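Local coordinates for germination protein (Bacillus megaterium, PDB 6O59) that forms the A subunit of the membrane-bound GerK3 spore germinant receptor, here its N-terminal domain, and probably takes part in the spore's response to germinants, at residues Thr15-Lys18 and Glu19-Asn23; Ala244-Leu248 and Glu249-Ala253. All coordinates share one frame; numbering follows the deposited sequence.

Interaction 1: residues Thr15-Lys18 and Glu19-Asn23; sequences TLIK and EKTGN
The carbonyl oxygen of Ile-17 is gripped twice by one residue, Thr-21, four positions on. Thr-21 N meets Ile-17 O at 2.8 Å, close to the axis of the C=O bond, and Thr-21 OG1 comes to the same oxygen at 2.7 Å from well above the carbonyl plane. The threonine rotamer explains the pairing: chi1 of 63° sets OG1 between its own backbone N and carbonyl carbon, turned back toward the preceding turn. Thr-21 is buried, and its hydroxyl is satisfied inside the fold by the same carbonyl that its N-H uses. CG2 of Thr-21 then lies alongside CG2 of Ile-17, the two side chains pointing the same way.

This is the C-terminal end of a helix, and Thr-21 is the first residue to leave helical backbone angles. Upstream the ordinary i to i+4 pattern still holds, with Glu-19 N on Thr-15 O and Lys-20 N on Leu-16 O. It holds through Ile-17 O and gives way at the next carbonyl: Lys-18 O is taken at 2.7 Å by Asn-23 N, five positions ahead, in the carbonyl plane but with a bent N-H angle of 137°. Gly-22 and Asn-23, both with positive phi, carry the chain round to that bond. The Asn-23 amide crosses the Lys-18 side chain obliquely, its ND2 being 3.5 Å from Lys-18 CB. On another side of the helix Leu-16 and Glu-19 run side by side, the leucine CD2 methyl lying 3.7 Å from Glu-19 OE1.

Against helix 98-106, Leu-16 and Ile-17 rest on Trp-98, whose ring also receives a cation-pi contact from Lys-20. Toward strand 27-34 Lys-18 lies on Ile-29 and Thr-21 on Ile-27, so this helix end meets both a helix and the outermost strand, within this chain, of a five-stranded antiparallel sheet.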
loop_
_atom_site.group_PDB
_atom_site.type_symbol
_atom_site.label_atom_id
_atom_site.label_comp_id
_atom_site.label_asym_id
_atom_site.label_seq_id
_atom_site.Cartn_x
_atom_site.Cartn_y
_atom_site.Cartn_z
ATOM N N THR A 15 7.756 2.097 13.182
ATOM C CA THR A 15 7.680 0.660 13.461
ATOM C C THR A 15 6.223 0.201 13.554
ATOM O O THR A 15 5.886 -0.833 12.972
ATOM C CB THR A 15 8.445 0.288 14.728
ATOM O OG1 THR A 15 8.124 1.241 15.722
ATOM C CG2 THR A 15 9.949 0.258 14.516
ATOM N N LEU A 16 5.356 1.018 14.220
ATOM C CA LEU A 16 3.930 0.761 14.425
ATOM C C LEU A 16 3.137 0.831 13.119
ATOM O O LEU A 16 2.213 0.036 12.964
ATOM C CB LEU A 16 3.332 1.701 15.487
ATOM C CG LEU A 16 3.592 1.290 16.970
ATOM C CD1 LEU A 16 3.353 2.435 17.900
ATOM C CD2 LEU A 16 2.732 0.112 17.403
ATOM N N ILE A 17 3.488 1.742 12.177
ATOM C CA ILE A 17 2.812 1.811 10.871
ATOM C C ILE A 17 3.080 0.493 10.123
ATOM O O ILE A 17 2.139 -0.194 9.727
ATOM C CB ILE A 17 3.253 3.046 10.033
ATOM C CG1 ILE A 17 2.756 4.360 10.668
ATOM C CG2 ILE A 17 2.792 2.918 8.557
ATOM C CD1 ILE A 17 3.517 5.577 10.199
ATOM N N LYS A 18 4.363 0.122 10.002
ATOM C CA LYS A 18 4.817 -1.113 9.365
ATOM C C LYS A 18 4.059 -2.330 9.942
ATOM O O LYS A 18 3.608 -3.202 9.196
ATOM C CB LYS A 18 6.338 -1.280 9.540
ATOM C CG LYS A 18 7.175 -0.207 8.841
ATOM C CD LYS A 18 8.658 -0.569 8.818
ATOM C CE LYS A 18 9.566 0.641 8.823
ATOM N NZ LYS A 18 9.798 1.166 10.202
ATOM N N GLU A 19 3.887 -2.338 11.269
ATOM C CA GLU A 19 3.201 -3.353 12.050
ATOM C C GLU A 19 1.713 -3.427 11.652
ATOM O O GLU A 19 1.208 -4.501 11.299
ATOM C CB GLU A 19 3.342 -2.960 13.526
ATOM C CG GLU A 19 3.331 -4.077 14.545
ATOM C CD GLU A 19 3.322 -3.538 15.965
ATOM O OE1 GLU A 19 4.391 -3.088 16.444
ATOM O OE2 GLU A 19 2.236 -3.547 16.592
ATOM N N LYS A 20 1.040 -2.263 11.672
ATOM C CA LYS A 20 -0.389 -2.105 11.446
ATOM C C LYS A 20 -0.808 -2.306 10.000
ATOM O O LYS A 20 -1.906 -2.823 9.759
ATOM C CB LYS A 20 -0.845 -0.742 11.965
ATOM C CG LYS A 20 -0.903 -0.741 13.502
ATOM C CD LYS A 20 -0.958 0.643 14.131
ATOM C CE LYS A 20 -1.030 0.568 15.638
ATOM N NZ LYS A 20 -2.325 0.014 16.126
ATOM N N THR A 21 0.061 -1.931 9.049
ATOM C CA THR A 21 -0.187 -2.054 7.605
ATOM C C THR A 21 0.433 -3.352 7.014
ATOM O O THR A 21 0.466 -3.516 5.801
ATOM C CB THR A 21 0.343 -0.818 6.893
ATOM O OG1 THR A 21 1.765 -0.756 7.082
ATOM C CG2 THR A 21 -0.357 0.482 7.341
ATOM N N GLY A 22 0.898 -4.249 7.877
ATOM C CA GLY A 22 1.465 -5.548 7.527
ATOM C C GLY A 22 2.729 -5.563 6.701
ATOM O O GLY A 22 3.008 -6.566 6.025
ATOM N N ASN A 23 3.525 -4.466 6.792
ATOM C CA ASN A 23 4.777 -4.226 6.064
ATOM C C ASN A 23 4.489 -4.345 4.556
ATOM O O ASN A 23 5.204 -5.044 3.824
ATOM C CB ASN A 23 5.891 -5.176 6.541
ATOM C CG ASN A 23 7.085 -4.463 7.123
ATOM O OD1 ASN A 23 7.912 -3.870 6.399
ATOM N ND2 ASN A 23 7.205 -4.513 8.448
#

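Interaction 2: residues Ala244-Leu248 and Glu249-Ala253; sequences AGNLL and EGRIA
Asn-246 and Arg-251 are joined by the backbone bond that, with its neighbour from Gly-250, closes helix 240-248 in a Schellman motif. Arg-251 N reaches Asn-246 O at 3.1 Å, and Gly-250 N reaches Leu-247 O at 3.2 Å. Gly-250 makes the turn with phi of 105°, backbone angles at which a CB would be jammed against the carbonyl oxygen of Glu-249. Asn-246 O also accepts from Glu-249 N, the two donors arriving from opposite faces of its carbonyl plane.

Beyond the turn the chain enters strand 252-256. Leu-247 CD2 lies 4.1 Å from the Ala-253 methyl, an apolar contact that spans helix and strand near Val-160 and Ile-189. The polar side chains gather on another side of the turn. Asn-246 and Glu-249 point the same way, and ND2 of Asn-246 makes a weak bond of 3.4 Å to Glu-249 OE1. That carboxylate oxygen also forms a salt bridge with Arg-251 NH1 at 3.2 Å, and a weaker bond with NE. A bend at chi2 (-143°) helps bring the guanidinium over Asn-246 ND2, which stands above one face, offset toward the rim, with amide and guanidinium planes 60° apart.

ND2 and NE are both donors and face a common acceptor, Glu-249 OE1, to which each makes a weak bond. NH2 of Arg-251 binds the carbonyls of Pro-266 and Ala-267, so the arginine ties the helix end to the chain following strand 262-265, its charge probably balanced by Glu-249.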
loop_
_atom_site.group_PDB
_atom_site.type_symbol
_atom_site.label_atom_id
_atom_site.label_comp_id
_atom_site.label_asym_id
_atom_site.label_seq_id
_atom_site.Cartn_x
_atom_site.Cartn_y
_atom_site.Cartn_z
ATOM N N ALA A 244 -11.916 -6.591 -5.331
ATOM C CA ALA A 244 -12.326 -5.974 -4.063
ATOM C C ALA A 244 -13.387 -6.843 -3.350
ATOM O O ALA A 244 -13.232 -7.138 -2.160
ATOM C CB ALA A 244 -12.843 -4.569 -4.315
ATOM N N GLY A 245 -14.396 -7.308 -4.089
ATOM C CA GLY A 245 -15.451 -8.158 -3.554
ATOM C C GLY A 245 -14.922 -9.460 -2.991
ATOM O O GLY A 245 -15.274 -9.832 -1.868
ATOM N N ASN A 246 -14.030 -10.146 -3.748
ATOM C CA ASN A 246 -13.446 -11.410 -3.278
ATOM C C ASN A 246 -12.514 -11.208 -2.086
ATOM O O ASN A 246 -12.479 -12.060 -1.191
ATOM C CB ASN A 246 -12.730 -12.142 -4.387
ATOM C CG ASN A 246 -13.682 -12.740 -5.382
ATOM O OD1 ASN A 246 -13.688 -12.381 -6.557
ATOM N ND2 ASN A 246 -14.530 -13.651 -4.936
ATOM N N LEU A 247 -11.799 -10.069 -2.042
ATOM C CA LEU A 247 -10.932 -9.754 -0.904
ATOM C C LEU A 247 -11.766 -9.600 0.374
ATOM O O LEU A 247 -11.349 -10.103 1.413
ATOM C CB LEU A 247 -10.076 -8.501 -1.146
ATOM C CG LEU A 247 -8.886 -8.660 -2.074
ATOM C CD1 LEU A 247 -8.375 -7.307 -2.486
ATOM C CD2 LEU A 247 -7.780 -9.518 -1.459
ATOM N N LEU A 248 -12.966 -8.986 0.280
ATOM C CA LEU A 248 -13.856 -8.812 1.436
ATOM C C LEU A 248 -14.511 -10.137 1.854
ATOM O O LEU A 248 -15.068 -10.215 2.949
ATOM C CB LEU A 248 -14.932 -7.740 1.187
ATOM C CG LEU A 248 -14.422 -6.321 0.946
ATOM C CD1 LEU A 248 -15.385 -5.545 0.104
ATOM C CD2 LEU A 248 -14.107 -5.595 2.250
ATOM N N GLU A 249 -14.427 -11.177 1.001
ATOM C CA GLU A 249 -14.957 -12.520 1.296
ATOM C C GLU A 249 -13.922 -13.401 2.016
ATOM O O GLU A 249 -14.286 -14.469 2.488
ATOM C CB GLU A 249 -15.376 -13.244 0.001
ATOM C CG GLU A 249 -16.664 -12.782 -0.636
ATOM C CD GLU A 249 -16.878 -13.295 -2.047
ATOM O OE1 GLU A 249 -16.504 -14.459 -2.332
ATOM O OE2 GLU A 249 -17.426 -12.526 -2.871
ATOM N N GLY A 250 -12.649 -12.992 2.038
ATOM C CA GLY A 250 -11.580 -13.789 2.636
ATOM C C GLY A 250 -10.665 -14.478 1.633
ATOM O O GLY A 250 -9.845 -15.325 2.016
ATOM N N ARG A 251 -10.787 -14.117 0.336
ATOM C CA ARG A 251 -9.977 -14.677 -0.736
ATOM C C ARG A 251 -8.687 -13.879 -0.892
ATOM O O ARG A 251 -8.528 -12.818 -0.271
ATOM C CB ARG A 251 -10.751 -14.729 -2.061
ATOM C CG ARG A 251 -12.099 -15.411 -1.931
ATOM C CD ARG A 251 -12.445 -16.242 -3.140
ATOM N NE ARG A 251 -13.893 -16.340 -3.243
ATOM C CZ ARG A 251 -14.543 -16.952 -4.219
ATOM N NH1 ARG A 251 -15.867 -16.944 -4.243
ATOM N NH2 ARG A 251 -13.879 -17.541 -5.202
ATOM N N ILE A 252 -7.766 -14.421 -1.712
ATOM C CA ILE A 252 -6.432 -13.907 -1.988
ATOM C C ILE A 252 -6.354 -13.444 -3.456
ATOM O O ILE A 252 -6.758 -14.184 -4.358
ATOM C CB ILE A 252 -5.365 -15.009 -1.648
ATOM C CG1 ILE A 252 -5.261 -15.245 -0.134
ATOM C CG2 ILE A 252 -3.964 -14.686 -2.230
ATOM C CD1 ILE A 252 -6.186 -16.266 0.446
ATOM N N ALA A 253 -5.828 -12.227 -3.682
ATOM C CA ALA A 253 -5.644 -11.676 -5.030
ATOM C C ALA A 253 -4.147 -11.710 -5.423
ATOM O O ALA A 253 -3.293 -11.342 -4.629
ATOM C CB ALA A 253 -6.199 -10.256 -5.116
#

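Interactions 1 and 2 are two solutions to one problem, the ending of a helix. Their centres lie 21 Å apart and their nearest atoms about 13 Å, so neither touches the other. Each leads toward a different five-stranded antiparallel sheet, and the two sheets share the strand order 1-2-4-5-3: residues 15-23 precede the outermost strand 27-34 of one, whereas residues 244-253 include the start of the inner strand 252-256 of the other. Both endings use a positive-phi glycine and a bond from a backbone N-H to a carbonyl five residues back; they differ in what their side chains add. Both read as structural packing of the domain.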